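Local coordinates for protein Lys-gingipain W83 (Porphyromonas gingivalis, PDB 6I9A) that cleaves proteins after lysine as a secreted cysteine endopeptidase of family C25, and may act as a virulence factor in periodontal disease, at residues Tyr368-Thr374 and Ser441-Pro445; Ala388-Ala394 and Gly418-Met424. One frame throughout, in Å; residues are numbered along the deposited sequence. Where two conformers were deposited one is given.

Interaction 1: Tyr368-Thr374 and Ser441-Pro445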
loop_
_atom_site.group_PDB
_atom_site.type_symbol
_atom_site.label_atom_id
_atom_site.label_comp_id
_atom_site.label_asym_id
_atom_site.label_seq_id
_atom_site.Cartn_x
_atom_site.Cartn_y
_atom_site.Cartn_z
ATOM N N TYR A 368 1.314 9.360 -4.071
ATOM C CA TYR A 368 1.195 10.814 -4.203
ATOM C C TYR A 368 -0.300 11.199 -4.200
ATOM O O TYR A 368 -1.192 10.349 -4.388
ATOM C CB TYR A 368 1.870 11.285 -5.536
ATOM C CG TYR A 368 3.285 10.775 -5.689
ATOM C CD1 TYR A 368 4.268 11.100 -4.759
ATOM C CD2 TYR A 368 3.637 9.963 -6.760
ATOM C CE1 TYR A 368 5.566 10.624 -4.891
ATOM C CE2 TYR A 368 4.934 9.478 -6.914
ATOM C CZ TYR A 368 5.892 9.788 -5.952
ATOM O OH TYR A 368 7.172 9.284 -6.012
ATOM N N ARG A 369 -0.565 12.472 -3.945
ATOM C CA ARG A 369 -1.912 13.016 -3.952
ATOM C C ARG A 369 -1.889 14.176 -4.914
ATOM O O ARG A 369 -1.502 15.299 -4.550
ATOM C CB ARG A 369 -2.339 13.425 -2.555
ATOM C CG ARG A 369 -2.536 12.238 -1.607
ATOM C CD ARG A 369 -2.944 12.715 -0.172
ATOM N NE ARG A 369 -1.871 13.415 0.543
ATOM C CZ ARG A 369 -0.953 12.808 1.283
ATOM N NH1 ARG A 369 -0.903 11.497 1.329
ATOM N NH2 ARG A 369 -0.007 13.524 1.912
ATOM N N ALA A 370 -2.246 13.899 -6.161
ATOM C CA ALA A 370 -2.062 14.810 -7.307
ATOM C C ALA A 370 -0.535 15.044 -7.501
ATOM O O ALA A 370 0.237 14.108 -7.268
ATOM C CB ALA A 370 -2.885 16.087 -7.145
ATOM N N MET A 371 -0.113 16.208 -8.032
ATOM C CA MET A 371 1.313 16.355 -8.314
ATOM C C MET A 371 2.109 16.481 -7.022
ATOM O O MET A 371 1.894 17.408 -6.250
ATOM C CB MET A 371 1.555 17.584 -9.183
ATOM C CG MET A 371 3.015 17.759 -9.580
ATOM S SD MET A 371 3.616 16.506 -10.720
ATOM C CE MET A 371 2.697 16.928 -12.207
ATOM N N PRO A 372 3.092 15.608 -6.783
ATOM C CA PRO A 372 3.867 15.739 -5.527
ATOM C C PRO A 372 4.743 17.004 -5.554
ATOM O O PRO A 372 5.103 17.525 -6.619
ATOM C CB PRO A 372 4.696 14.459 -5.479
ATOM C CG PRO A 372 4.833 14.058 -6.970
ATOM C CD PRO A 372 3.474 14.408 -7.549
ATOM N N LYS A 373 5.037 17.509 -4.369
ATOM C CA LYS A 373 5.817 18.721 -4.184
ATOM C C LYS A 373 7.292 18.473 -4.336
ATOM O O LYS A 373 7.781 17.354 -4.227
ATOM C CB LYS A 373 5.522 19.291 -2.793
ATOM C CG LYS A 373 4.049 19.787 -2.699
ATOM C CD LYS A 373 3.645 20.240 -1.320
ATOM C CE LYS A 373 3.291 19.120 -0.371
ATOM N NZ LYS A 373 2.667 17.930 -1.012
ATOM N N THR A 374 8.040 19.555 -4.564
ATOM C CA THR A 374 9.489 19.495 -4.641
ATOM C C THR A 374 10.028 19.809 -3.249
ATOM O O THR A 374 9.653 20.831 -2.648
ATOM C CB THR A 374 9.997 20.493 -5.699
ATOM O OG1 THR A 374 9.489 20.074 -6.968
ATOM C CG2 THR A 374 11.532 20.496 -5.799
ATOM N N SER A 441 6.006 12.033 2.352
ATOM C CA SER A 441 4.703 11.780 1.715
ATOM C C SER A 441 4.307 12.957 0.812
ATOM O O SER A 441 4.324 14.115 1.237
ATOM C CB SER A 441 3.644 11.610 2.804
ATOM O OG SER A 441 2.338 11.600 2.222
ATOM N N ASN A 442 3.935 12.646 -0.422
ATOM C CA ASN A 442 3.486 13.613 -1.419
ATOM C C ASN A 442 4.606 14.591 -1.825
ATOM O O ASN A 442 4.306 15.686 -2.290
ATOM C CB ASN A 442 2.210 14.346 -1.038
ATOM C CG ASN A 442 1.484 14.783 -2.278
ATOM O OD1 ASN A 442 1.597 14.143 -3.340
ATOM N ND2 ASN A 442 0.713 15.850 -2.170
ATOM N N TYR A 443 5.878 14.161 -1.673
ATOM C CA TYR A 443 7.020 14.890 -2.218
ATOM C C TYR A 443 7.794 13.997 -3.142
ATOM O O TYR A 443 7.915 12.780 -2.938
ATOM C CB TYR A 443 7.982 15.362 -1.096
ATOM C CG TYR A 443 7.512 16.594 -0.376
ATOM C CD1 TYR A 443 6.436 16.544 0.511
ATOM C CD2 TYR A 443 8.134 17.827 -0.582
ATOM C CE1 TYR A 443 5.975 17.697 1.153
ATOM C CE2 TYR A 443 7.669 18.982 0.041
ATOM C CZ TYR A 443 6.620 18.904 0.937
ATOM O OH TYR A 443 6.155 20.055 1.538
ATOM N N LEU A 444 8.375 14.601 -4.180
ATOM C CA LEU A 444 9.304 13.890 -5.032
ATOM C C LEU A 444 10.533 13.495 -4.207
ATOM O O LEU A 444 10.963 14.268 -3.346
ATOM C CB LEU A 444 9.731 14.827 -6.185
ATOM C CG LEU A 444 8.610 15.141 -7.170
ATOM C CD1 LEU A 444 9.003 16.324 -8.067
ATOM C CD2 LEU A 444 8.287 13.917 -8.064
ATOM N N PRO A 445 11.099 12.330 -4.468
ATOM C CA PRO A 445 12.306 11.915 -3.706
ATOM C C PRO A 445 13.527 12.724 -4.119
ATOM O O PRO A 445 13.631 13.192 -5.268
ATOM C CB PRO A 445 12.472 10.439 -4.104
ATOM C CG PRO A 445 11.881 10.353 -5.528
ATOM C CD PRO A 445 10.710 11.336 -5.507
#
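Asn442 reaches into the curve of segment 368-374 with its chi1 in the t well (-153°) and its carboxamide spread between two backbone groups of one residue: Arg369 N donates to Asn442 OD1 (2.8 Å, almost linear), while Asn442 ND2 gives a longer bond to Arg369 O (3.3 Å). A positive phi of 65° turns the Asn442 backbone so that Asn442 O accepts from Lys373 N (2.9 Å) and Lys373 NZ (3.1 Å). With Leu444 N bonded to Lys373 O at 2.8 Å, this forms a single beta-type bridge between Lys373 and Tyr443, joining the loop between strands 357-361 and 377-378 to the loop between strands 432-439 and 446-452 of the C-terminal Ig-like domain. The Lys373 side chain folds back over Tyr443: CB sits 3.8 Å from the Tyr443 ring centroid in a CH-pi contact, and NZ makes an off-centre cation-pi contact. Pro372 CG packs against Leu444 CD2 (3.6 Å). Tyr368, chi1 m, turns its ring edge to Tyr443 O and hydrogen-bonds through OH to Tyr139 O.

Interaction 2: Ala388-Ala394 and Gly418-Met424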
loop_
_atom_site.group_PDB
_atom_site.type_symbol
_atom_site.label_atom_id
_atom_site.label_comp_id
_atom_site.label_asym_id
_atom_site.label_seq_id
_atom_site.Cartn_x
_atom_site.Cartn_y
_atom_site.Cartn_z
ATOM N N ALA A 388 28.825 9.018 15.126
ATOM C CA ALA A 388 27.597 8.367 15.552
ATOM C C ALA A 388 26.377 8.961 14.852
ATOM O O ALA A 388 25.341 8.277 14.778
ATOM C CB ALA A 388 27.428 8.498 17.069
ATOM N N SER A 389 26.476 10.194 14.382
ATOM C CA SER A 389 25.343 10.814 13.681
ATOM C C SER A 389 25.826 11.916 12.818
ATOM O O SER A 389 26.959 12.413 13.004
ATOM C CB SER A 389 24.307 11.323 14.682
ATOM O OG SER A 389 24.815 12.385 15.477
ATOM N N TYR A 390 24.965 12.363 11.882
ATOM C CA TYR A 390 25.179 13.532 11.057
ATOM C C TYR A 390 23.919 14.346 11.012
ATOM O O TYR A 390 22.830 13.780 10.986
ATOM C CB TYR A 390 25.554 13.210 9.604
ATOM C CG TYR A 390 26.748 12.299 9.444
ATOM C CD1 TYR A 390 28.049 12.793 9.537
ATOM C CD2 TYR A 390 26.581 10.945 9.183
ATOM C CE1 TYR A 390 29.149 11.953 9.391
ATOM C CE2 TYR A 390 27.670 10.098 9.006
ATOM C CZ TYR A 390 28.957 10.606 9.112
ATOM O OH TYR A 390 30.016 9.732 8.984
ATOM N N SER A 391 24.021 15.659 10.906
ATOM C CA SER A 391 22.850 16.518 10.673
ATOM C C SER A 391 22.717 16.734 9.184
ATOM O O SER A 391 23.679 17.037 8.480
ATOM C CB SER A 391 23.019 17.845 11.413
ATOM O OG SER A 391 24.216 18.519 11.046
ATOM N N ILE A 392 21.465 16.586 8.690
ATOM C CA ILE A 392 21.103 16.810 7.310
ATOM C C ILE A 392 19.828 17.642 7.371
ATOM O O ILE A 392 18.952 17.295 8.150
ATOM C CB ILE A 392 20.988 15.491 6.485
ATOM C CG1 ILE A 392 22.405 14.842 6.378
ATOM C CG2 ILE A 392 20.395 15.795 5.144
ATOM C CD1 ILE A 392 22.562 13.567 5.558
ATOM N N GLN A 393 19.738 18.725 6.598
ATOM C CA GLN A 393 18.529 19.517 6.693
ATOM C C GLN A 393 17.588 19.171 5.541
ATOM O O GLN A 393 18.011 18.948 4.415
ATOM C CB GLN A 393 18.848 21.003 6.789
ATOM C CG GLN A 393 19.702 21.334 8.031
ATOM C CD GLN A 393 21.162 20.960 7.862
ATOM O OE1 GLN A 393 21.717 21.013 6.755
ATOM N NE2 GLN A 393 21.817 20.598 8.963
ATOM N N ALA A 394 16.293 19.136 5.869
ATOM C CA ALA A 394 15.242 18.822 4.905
ATOM C C ALA A 394 13.934 19.302 5.474
ATOM O O ALA A 394 13.831 19.528 6.674
ATOM C CB ALA A 394 15.196 17.328 4.602
ATOM N N GLY A 418 13.328 21.481 10.602
ATOM C CA GLY A 418 13.968 21.000 9.383
ATOM C C GLY A 418 15.339 20.373 9.568
ATOM O O GLY A 418 16.095 20.282 8.598
ATOM N N VAL A 419 15.649 19.874 10.780
ATOM C CA VAL A 419 16.927 19.246 11.040
ATOM C C VAL A 419 16.727 17.802 11.282
ATOM O O VAL A 419 16.044 17.430 12.235
ATOM C CB VAL A 419 17.633 19.901 12.258
ATOM C CG1 VAL A 419 18.944 19.192 12.564
ATOM C CG2 VAL A 419 17.887 21.382 12.022
ATOM N N ALA A 420 17.339 16.951 10.434
ATOM C CA ALA A 420 17.363 15.506 10.644
ATOM C C ALA A 420 18.688 15.119 11.280
ATOM O O ALA A 420 19.742 15.424 10.719
ATOM C CB ALA A 420 17.183 14.759 9.330
ATOM N N THR A 421 18.618 14.435 12.418
ATOM C CA THR A 421 19.822 13.901 13.046
ATOM C C THR A 421 19.834 12.426 12.624
ATOM O O THR A 421 19.017 11.608 13.064
ATOM C CB THR A 421 19.810 14.125 14.570
ATOM O OG1 THR A 421 19.734 15.525 14.803
ATOM C CG2 THR A 421 21.078 13.554 15.248
ATOM N N VAL A 422 20.690 12.127 11.654
ATOM C CA VAL A 422 20.786 10.792 11.072
ATOM C C VAL A 422 21.635 9.920 11.977
ATOM O O VAL A 422 22.862 10.144 12.097
ATOM C CB VAL A 422 21.365 10.861 9.644
ATOM C CG1 VAL A 422 21.476 9.452 9.025
ATOM C CG2 VAL A 422 20.517 11.762 8.748
ATOM N N SER A 423 21.015 8.973 12.626
ATOM C CA SER A 423 21.675 8.077 13.592
ATOM C C SER A 423 22.321 6.956 12.817
ATOM O O SER A 423 21.649 6.182 12.105
ATOM C CB SER A 423 20.652 7.545 14.601
ATOM O OG SER A 423 19.599 6.849 13.940
ATOM N N MET A 424 23.644 6.826 12.972
ATOM C CA MET A 424 24.407 5.855 12.209
ATOM C C MET A 424 24.497 4.540 12.927
ATOM O O MET A 424 25.306 4.366 13.844
ATOM C CB MET A 424 25.817 6.403 11.906
ATOM C CG MET A 424 25.795 7.711 11.167
ATOM S SD MET A 424 24.963 7.624 9.555
ATOM C CE MET A 424 26.097 6.583 8.698
#
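Two neighbouring strands of the antiparallel sheet in the C-terminal Ig-like domain, 389-394 and 419-424, pair here in regular register, their axes 4.5 Å apart at closest approach. Tyr390 and Val422 form a hydrogen-bonded pair (Tyr390 N to Val422 O 3.1 Å, Val422 N to Tyr390 O 2.8 Å), as do Ile392 and Ala420 (Ile392 N to Ala420 O 2.9 Å, Ala420 N to Ile392 O 2.8 Å). Met424 N to Ala388 O (2.9 Å) and Ala394 N to Gly418 O (3.0 Å) extend the ladder at its ends. Tyr390, Ile392, Ala420 and Val422 share the buried face, where Ile392 meets Val436 and Val422 meets Val400 and Ile402. Met424 SD lies at the edge of the Tyr390 ring, 3.7 Å from Tyr390 CE2, a Met-aromatic contact. Ser389, Ser391, Gln393, Val419, Thr421 and Ser423 line the other, more exposed face. Backbone bonding thus fixes the register, while alternation of mainly apolar and mainly polar side chains gives the sheet one face for the domain core and one for solvent.

Interaction 2 is nested along the chain inside the loop closed by interaction 1: segment 368-374 comes first, then 388-394 and 418-424, and finally 441-445. Their centres lie 22 Å apart and their nearest atoms about 8 Å, without touching. Interaction 2 belongs to the antiparallel sheet of the Ig-like domain, about 27 Å from the chain centre. Interaction 1 sits closer in, about 16 Å from that centre, bringing together the loop before strand 377-378 and the loop before strand 446-452, beside Tyr139, Ala142 and Leu150 of the catalytic part. One contact therefore builds the domain internally and the other lies where it joins the peptidase, both away from the catalytic residues.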